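Local atomic coordinates of putative transcriptional regulator (Streptomyces coelicolor A3, PDB entry 2RA5), a protein that probably binds DNA as a GntR-family transcription factor and carries a UTRA domain, in which meso-tartaric acid is bound here. Residues A[119-122]-A[123-127]; A[139-143]-A[144-148]; A[164-168]-A[169-173]. All coordinates share one frame; numbering follows the deposited sequence.

Contact 1. Residues A[119-122]-A[123-127]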
loop_
_atom_site.group_PDB
_atom_site.type_symbol
_atom_site.label_atom_id
_atom_site.label_comp_id
_atom_site.label_asym_id
_atom_site.label_seq_id
_atom_site.Cartn_x
_atom_site.Cartn_y
_atom_site.Cartn_z
ATOM N N ALA A 119 -14.041 -12.161 17.228
ATOM C CA ALA A 119 -15.058 -11.452 16.479
ATOM C C ALA A 119 -14.500 -10.916 15.176
ATOM O O ALA A 119 -15.162 -10.986 14.150
ATOM C CB ALA A 119 -15.670 -10.347 17.308
ATOM N N GLU A 120 -13.269 -10.389 15.230
ATOM C CA GLU A 120 -12.580 -9.850 14.061
ATOM C C GLU A 120 -12.363 -10.921 12.996
ATOM O O GLU A 120 -12.621 -10.706 11.811
ATOM C CB GLU A 120 -11.238 -9.216 14.466
ATOM C CG GLU A 120 -10.329 -8.848 13.283
ATOM C CD GLU A 120 -9.174 -7.933 13.672
ATOM O OE1 GLU A 120 -9.096 -7.551 14.860
ATOM O OE2 GLU A 120 -8.349 -7.592 12.789
ATOM N N ILE A 121 -11.899 -12.084 13.428
ATOM C CA ILE A 121 -11.647 -13.185 12.511
ATOM C C ILE A 121 -12.955 -13.721 11.941
ATOM O O ILE A 121 -13.031 -14.041 10.758
ATOM C CB ILE A 121 -10.822 -14.324 13.147
ATOM C CG1 ILE A 121 -9.415 -13.841 13.494
ATOM C CG2 ILE A 121 -10.738 -15.527 12.201
ATOM C CD1 ILE A 121 -8.740 -14.718 14.535
ATOM N N ALA A 122 -13.981 -13.818 12.782
ATOM C CA ALA A 122 -15.281 -14.332 12.350
ATOM C C ALA A 122 -15.869 -13.397 11.291
ATOM O O ALA A 122 -16.303 -13.818 10.206
ATOM C CB ALA A 122 -16.209 -14.437 13.535
ATOM N N ALA A 123 -15.860 -12.114 11.611
ATOM C CA ALA A 123 -16.227 -11.072 10.657
ATOM C C ALA A 123 -15.507 -11.189 9.309
ATOM O O ALA A 123 -16.162 -11.176 8.262
ATOM C CB ALA A 123 -15.992 -9.682 11.275
ATOM N N ALA A 124 -14.176 -11.309 9.325
ATOM C CA ALA A 124 -13.424 -11.375 8.067
ATOM C C ALA A 124 -13.833 -12.596 7.255
ATOM O O ALA A 124 -14.118 -12.497 6.067
ATOM C CB ALA A 124 -11.892 -11.355 8.312
ATOM N N LEU A 125 -13.919 -13.741 7.917
ATOM C CA LEU A 125 -14.087 -15.018 7.227
ATOM C C LEU A 125 -15.549 -15.401 6.997
ATOM O O LEU A 125 -15.841 -16.327 6.232
ATOM C CB LEU A 125 -13.366 -16.110 8.036
ATOM C CG LEU A 125 -12.139 -16.913 7.575
ATOM C CD1 LEU A 125 -11.319 -16.284 6.474
ATOM C CD2 LEU A 125 -11.259 -17.153 8.765
ATOM N N GLY A 126 -16.469 -14.702 7.662
ATOM C CA GLY A 126 -17.873 -15.078 7.589
ATOM C C GLY A 126 -18.151 -16.427 8.236
ATOM O O GLY A 126 -18.814 -17.282 7.664
ATOM N N VAL A 127 -17.589 -16.637 9.421
ATOM C CA VAL A 127 -17.906 -17.804 10.234
ATOM C C VAL A 127 -18.398 -17.313 11.594
ATOM O O VAL A 127 -18.390 -16.110 11.884
ATOM C CB VAL A 127 -16.693 -18.768 10.395
ATOM C CG1 VAL A 127 -16.233 -19.327 9.002
ATOM C CG2 VAL A 127 -15.553 -18.094 11.177
#
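Peptide groups are the flat groups by which residues 119-122 meet residues 123-127 along one helix. The carbonyls of Ala119, Glu120 and Ile121 each take an amide from the next turn, and in all three the donor is tilted by roughly 25° out of the carbonyl plane. Ala123 N lies 2.9 Å from Ala119 O, with Ala124 N 3.0 Å from Glu120 O and Leu125 N 3.0 Å from Ile121 O. The regular pattern ends at Ala122. Its carbonyl oxygen is shared by two donors: Val127 N bonds to Ala122 O at 3.2 Å, while Gly126 N is near Ala122 O at 2.7 Å but badly angled, a weak bond. Gly126 leaves the helix with positive phi (66°), a conformation that glycine adopts readily, and this reversal brings Val127 back over the last turn. The bond spanning five residues and the apolar approach of Val127 CG2 to Ala122 CB (4.4 Å) resemble a Schellman motif, though only its six-to-one bond is made, Gly126 N turning weakly to Ala122 O instead. The carbonyl of Val127 also returns to the same methyl, Val127 O standing 3.2 Å from Ala122 CB. On another flank Ile121 and Leu125 lie alongside each other, pointing the same way, one turn apart. Ile121 CG2 is trans to its own backbone N and on the side of its carbonyl carbon, which brings it 3.8 Å from Leu125 CD2. The helix rests on a face of the large antiparallel sheet: Ile121 and Leu125 touch Tyr153 of strand 145-154, Ala124 and Leu125 touch Phe227 of strand 224-232, and Leu125 and Val127 both reach Val133 of strand 132-142.

Contact 2. Residues A[139-143]-A[144-148]. With SRT (S,R meso-tartaric acid), chain B.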
loop_
_atom_site.group_PDB
_atom_site.type_symbol
_atom_site.label_atom_id
_atom_site.label_comp_id
_atom_site.label_asym_id
_atom_site.label_seq_id
_atom_site.Cartn_x
_atom_site.Cartn_y
_atom_site.Cartn_z
ATOM N N LEU A 139 7.429 -16.562 9.085
ATOM C CA LEU A 139 8.421 -15.511 8.915
ATOM C C LEU A 139 9.014 -15.646 7.505
ATOM O O LEU A 139 9.377 -16.744 7.076
ATOM C CB LEU A 139 9.497 -15.623 9.989
ATOM C CG LEU A 139 10.557 -14.528 10.115
ATOM C CD1 LEU A 139 9.972 -13.224 10.633
ATOM C CD2 LEU A 139 11.675 -15.000 11.033
ATOM N N ARG A 140 9.049 -14.542 6.765
ATOM C CA ARG A 140 9.698 -14.514 5.456
ATOM C C ARG A 140 11.033 -13.818 5.584
ATOM O O ARG A 140 11.120 -12.707 6.111
ATOM C CB ARG A 140 8.849 -13.761 4.441
ATOM C CG ARG A 140 7.643 -14.526 4.003
ATOM C CD ARG A 140 7.895 -15.335 2.741
ATOM N NE ARG A 140 6.695 -15.275 1.908
ATOM C CZ ARG A 140 5.979 -16.326 1.525
ATOM N NH1 ARG A 140 6.360 -17.555 1.861
ATOM N NH2 ARG A 140 4.891 -16.145 0.785
ATOM N N LEU A 141 12.088 -14.466 5.117
ATOM C CA LEU A 141 13.388 -13.801 5.148
ATOM C C LEU A 141 14.012 -13.634 3.769
ATOM O O LEU A 141 13.811 -14.459 2.869
ATOM C CB LEU A 141 14.366 -14.506 6.097
ATOM C CG LEU A 141 13.812 -14.930 7.461
ATOM C CD1 LEU A 141 13.109 -16.274 7.323
ATOM C CD2 LEU A 141 14.912 -15.003 8.520
ATOM N N THR A 142 14.758 -12.545 3.621
ATOM C CA THR A 142 15.564 -12.300 2.432
ATOM C C THR A 142 17.023 -12.164 2.822
ATOM O O THR A 142 17.374 -11.297 3.636
ATOM C CB THR A 142 15.146 -11.011 1.717
ATOM O OG1 THR A 142 15.043 -9.939 2.673
ATOM C CG2 THR A 142 13.817 -11.226 0.994
ATOM N N HIS A 143 17.864 -13.016 2.237
ATOM C CA HIS A 143 19.290 -13.035 2.546
ATOM C C HIS A 143 19.491 -13.319 4.028
ATOM O O HIS A 143 20.367 -12.741 4.672
ATOM C CB HIS A 143 19.955 -11.712 2.146
ATOM C CG HIS A 143 19.786 -11.364 0.693
ATOM N ND1 HIS A 143 20.463 -12.025 -0.308
ATOM C CD2 HIS A 143 19.020 -10.430 0.087
ATOM C CE1 HIS A 143 20.114 -11.508 -1.482
ATOM N NE2 HIS A 143 19.242 -10.542 -1.267
ATOM N N GLY A 144 18.654 -14.205 4.562
ATOM C CA GLY A 144 18.729 -14.593 5.957
ATOM C C GLY A 144 18.252 -13.541 6.946
ATOM O O GLY A 144 18.251 -13.787 8.154
ATOM N N GLU A 145 17.866 -12.370 6.445
ATOM C CA GLU A 145 17.301 -11.327 7.298
ATOM C C GLU A 145 15.764 -11.334 7.230
ATOM O O GLU A 145 15.178 -11.588 6.174
ATOM C CB GLU A 145 17.852 -9.958 6.903
ATOM C CG GLU A 145 17.715 -8.897 7.988
ATOM C CD GLU A 145 18.305 -7.560 7.570
ATOM O OE1 GLU A 145 19.009 -7.516 6.534
ATOM O OE2 GLU A 145 18.066 -6.553 8.277
ATOM N N PRO A 146 15.103 -11.069 8.367
ATOM C CA PRO A 146 13.639 -11.119 8.436
ATOM C C PRO A 146 12.999 -9.943 7.711
ATOM O O PRO A 146 13.364 -8.789 7.931
ATOM C CB PRO A 146 13.352 -11.023 9.941
ATOM C CG PRO A 146 14.639 -11.328 10.615
ATOM C CD PRO A 146 15.698 -10.819 9.686
HETATM N N MSE A 147 12.036 -10.248 6.851
HETATM C CA MSE A 147 11.411 -9.242 6.002
HETATM C C MSE A 147 9.969 -8.934 6.412
HETATM O O MSE A 147 9.538 -7.773 6.448
HETATM C CB MSE A 147 11.427 -9.732 4.561
HETATM C CG MSE A 147 10.737 -8.790 3.614
HETATM SE SE MSE A 147 10.687 -9.587 1.860
HETATM C CE MSE A 147 8.916 -10.426 1.952
ATOM N N ALA A 148 9.238 -9.993 6.737
ATOM C CA ALA A 148 7.817 -9.887 7.010
ATOM C C ALA A 148 7.351 -10.977 7.961
ATOM O O ALA A 148 7.908 -12.082 7.982
ATOM C CB ALA A 148 7.038 -9.955 5.716
HETATM O O1 SRT B . 0.066 -15.267 2.028
HETATM O O11 SRT B . 1.157 -13.462 1.323
HETATM C C1 SRT B . 0.982 -14.720 1.351
HETATM C C2 SRT B . 1.938 -15.605 0.571
HETATM O O2 SRT B . 1.535 -16.975 0.675
HETATM C C3 SRT B . 2.091 -15.148 -0.895
HETATM O O3 SRT B . 3.313 -15.609 -1.487
HETATM C C4 SRT B . 0.965 -15.652 -1.742
HETATM O O4 SRT B . 1.080 -16.751 -2.366
HETATM O O41 SRT B . -0.040 -14.911 -1.768
#
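Arg140 faces Ala148 across the hairpin of strands 132-142 and 145-154, and its side chain leads from the strand pair into the ligand pocket. Arg140 CB sits beside the neighbouring strand, 4.4 Å from Ala148 CB and 4.2 Å from CE of Met147, a selenomethionine. Beyond CG the chain bends at chi2 (-93°) and again at chi3, leaving the hairpin behind. At the tip, Arg140 NH2 comes 2.8 Å from O3 of the meso-tartaric acid, which lies at the edge of the guanidinium, near its plane. The backbone beneath is a classic beta bulge, with Met147 and Ala148 both opposite Arg140. Arg140 O takes Met147 N at 2.7 Å and, weakly, Ala148 N, while Arg140 N bonds almost straight (173°) to Ala148 O at 3.0 Å. Nearer the type I' turn Thr142 N gives a bond of 2.8 Å to Glu145 O. Thr142 and Met147 cross obliquely, Thr142 CG2 against SE. The other face carries Leu141 and Pro146, and the end of Leu139 comes up beside the proline, Leu139 CD1 near Pro146 CB. Leu141 CD2 reaches the proline ring, 4.2 Å from Pro146 CG, and lies 3.6 Å from Gly144 O. A serine in place of Leu141 would probably leave the ring of Pro146 without its cover on this side and open a gap beside the turn. Glu145 is held by salt bridges to Arg233 and Arg236. Arg140 meets a hydroxyl oxygen of the ligand; with the neighbouring Arg138, which is hydrogen-bonded to it, the two arginines would probably make the pocket favourable to an anion.

Contact 3. Residues A[164-168]-A[169-173]. With SRT (S,R meso-tartaric acid), chain B.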
loop_
_atom_site.group_PDB
_atom_site.type_symbol
_atom_site.label_atom_id
_atom_site.label_comp_id
_atom_site.label_asym_id
_atom_site.label_seq_id
_atom_site.Cartn_x
_atom_site.Cartn_y
_atom_site.Cartn_z
ATOM N N GLY A 164 5.902 -27.336 6.240
ATOM C CA GLY A 164 6.854 -27.965 5.346
ATOM C C GLY A 164 6.489 -27.660 3.912
ATOM O O GLY A 164 7.268 -27.033 3.198
ATOM N N GLN A 165 5.305 -28.096 3.488
ATOM C CA GLN A 165 4.775 -27.659 2.208
ATOM C C GLN A 165 4.829 -26.145 2.160
ATOM O O GLN A 165 5.091 -25.547 1.120
ATOM C CB GLN A 165 3.341 -28.114 2.042
ATOM C CG GLN A 165 3.191 -29.597 2.062
ATOM C CD GLN A 165 2.589 -30.098 0.785
ATOM O OE1 GLN A 165 1.434 -30.513 0.757
ATOM N NE2 GLN A 165 3.361 -30.034 -0.297
ATOM N N LEU A 166 4.600 -25.541 3.320
ATOM C CA LEU A 166 4.533 -24.098 3.465
ATOM C C LEU A 166 5.894 -23.419 3.368
ATOM O O LEU A 166 5.984 -22.223 3.099
ATOM C CB LEU A 166 3.865 -23.764 4.797
ATOM C CG LEU A 166 2.340 -23.719 4.688
ATOM C CD1 LEU A 166 1.681 -23.962 6.040
ATOM C CD2 LEU A 166 1.878 -22.405 4.070
ATOM N N GLU A 167 6.950 -24.179 3.615
ATOM C CA GLU A 167 8.291 -23.629 3.507
ATOM C C GLU A 167 8.775 -23.744 2.064
ATOM O O GLU A 167 9.701 -23.048 1.647
ATOM C CB GLU A 167 9.236 -24.312 4.498
ATOM C CG GLU A 167 8.894 -24.004 5.961
ATOM C CD GLU A 167 9.735 -24.793 6.950
ATOM O OE1 GLU A 167 10.220 -24.205 7.948
ATOM O OE2 GLU A 167 9.906 -26.010 6.728
ATOM N N ALA A 168 8.108 -24.610 1.303
ATOM C CA ALA A 168 8.400 -24.804 -0.114
ATOM C C ALA A 168 7.724 -23.760 -1.000
ATOM O O ALA A 168 8.395 -23.056 -1.749
ATOM C CB ALA A 168 7.999 -26.208 -0.553
ATOM N N THR A 169 6.400 -23.658 -0.906
ATOM C CA THR A 169 5.634 -22.798 -1.811
ATOM C C THR A 169 4.704 -21.802 -1.106
ATOM O O THR A 169 4.396 -21.937 0.081
ATOM C CB THR A 169 4.815 -23.640 -2.824
ATOM O OG1 THR A 169 3.684 -24.240 -2.176
ATOM C CG2 THR A 169 5.679 -24.742 -3.420
ATOM N N GLY A 170 4.259 -20.798 -1.857
ATOM C CA GLY A 170 3.312 -19.817 -1.354
ATOM C C GLY A 170 1.946 -20.378 -0.986
ATOM O O GLY A 170 1.511 -21.425 -1.472
ATOM N N LEU A 171 1.252 -19.657 -0.121
ATOM C CA LEU A 171 -0.035 -20.114 0.391
ATOM C C LEU A 171 -1.101 -20.162 -0.699
ATOM O O LEU A 171 -1.942 -21.060 -0.701
ATOM C CB LEU A 171 -0.482 -19.224 1.559
ATOM C CG LEU A 171 -1.865 -19.474 2.160
ATOM C CD1 LEU A 171 -1.964 -20.902 2.680
ATOM C CD2 LEU A 171 -2.183 -18.465 3.263
ATOM N N TYR A 172 -1.059 -19.208 -1.630
ATOM C CA TYR A 172 -2.014 -19.189 -2.743
ATOM C C TYR A 172 -1.856 -20.392 -3.666
ATOM O O TYR A 172 -2.850 -20.975 -4.103
ATOM C CB TYR A 172 -1.877 -17.906 -3.558
ATOM C CG TYR A 172 -2.670 -16.754 -3.015
ATOM C CD1 TYR A 172 -3.074 -16.723 -1.675
ATOM C CD2 TYR A 172 -3.004 -15.683 -3.833
ATOM C CE1 TYR A 172 -3.809 -15.663 -1.177
ATOM C CE2 TYR A 172 -3.731 -14.624 -3.348
ATOM C CZ TYR A 172 -4.129 -14.612 -2.025
ATOM O OH TYR A 172 -4.850 -13.530 -1.573
ATOM N N ARG A 173 -0.606 -20.744 -3.973
ATOM C CA ARG A 173 -0.309 -21.878 -4.846
ATOM C C ARG A 173 -0.848 -23.152 -4.225
ATOM O O ARG A 173 -1.487 -23.959 -4.900
ATOM C CB ARG A 173 1.202 -22.001 -5.104
ATOM C CG ARG A 173 1.621 -23.263 -5.881
ATOM C CD ARG A 173 3.136 -23.302 -6.123
ATOM N NE ARG A 173 3.663 -24.656 -6.329
ATOM C CZ ARG A 173 4.336 -25.062 -7.408
ATOM N NH1 ARG A 173 4.773 -26.312 -7.482
ATOM N NH2 ARG A 173 4.585 -24.226 -8.409
HETATM O O1 SRT B . 0.066 -15.267 2.028
HETATM O O11 SRT B . 1.157 -13.462 1.323
HETATM C C1 SRT B . 0.982 -14.720 1.351
HETATM C C2 SRT B . 1.938 -15.605 0.571
HETATM O O2 SRT B . 1.535 -16.975 0.675
HETATM C C3 SRT B . 2.091 -15.148 -0.895
HETATM O O3 SRT B . 3.313 -15.609 -1.487
HETATM C C4 SRT B . 0.965 -15.652 -1.742
HETATM O O4 SRT B . 1.080 -16.751 -2.366
HETATM O O41 SRT B . -0.040 -14.911 -1.768
#
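A break between two short helices is what residues 164-168 and 169-173 form: helix 165-168 ends, Thr169 and Gly170 turn the chain, and helix 171-177 starts beside the ligand pocket. Thr169 N still bonds back to Gln165 O at 3.1 Å, almost straight at 170°, although Thr169 itself has left helical geometry. At the front of the first helix Gly164 O takes both Glu167 N and Ala168 N, which arrive from one face of its carbonyl plane. The two helices also meet loosely through side chains, Leu166 CD2 lying 4.4 Å from Leu171 CD1. With CG of Leu171 trans to its backbone N (chi1 175°), the branched end swings off the N-H used by the ligand. That amide, Leu171 N, bonds to O2 of meso-tartaric acid at 2.8 Å, and Tyr172 N makes a weak bond to O4 at 3.3 Å. O41 of the ligand stands 3.4 Å above one face of the Tyr172 ring, offset toward its rim, while Tyr172 OH is hydrogen-bonded to Thr217. Gly170, the N-cap residue, leaves room for O4, since a beta carbon there would collide with it. Leu171 N thus grips a hydroxyl and Tyr172 N, weakly, a carboxylate oxygen; the helix N-terminus, with Arg138 and Arg215 also bonded to the ligand, would probably favour a negatively charged acid.

In the fold
Contacts 1, 2 and 3 follow in chain order within the UTRA domain. Helix 119-125 precedes strand 132-142, whose far end enters contact 2; strand 145-154 leads to helix 165-168 of contact 3. Contacts 1 and 2 lie on opposite sides of the chain's centre, their centres 29 Å apart; contacts 1 and 3 approach to about 10 Å at their nearest atoms. Contacts 2 and 3, centres 15 Å apart, do not touch but both reach the meso-tartaric acid. The pocket thus draws on a hairpin strand, a helix start and Arg215 of strand 209-218, whereas contact 1 belongs to a helix lying on the sheet, the side chain of Leu125 about 12 Å from the ligand.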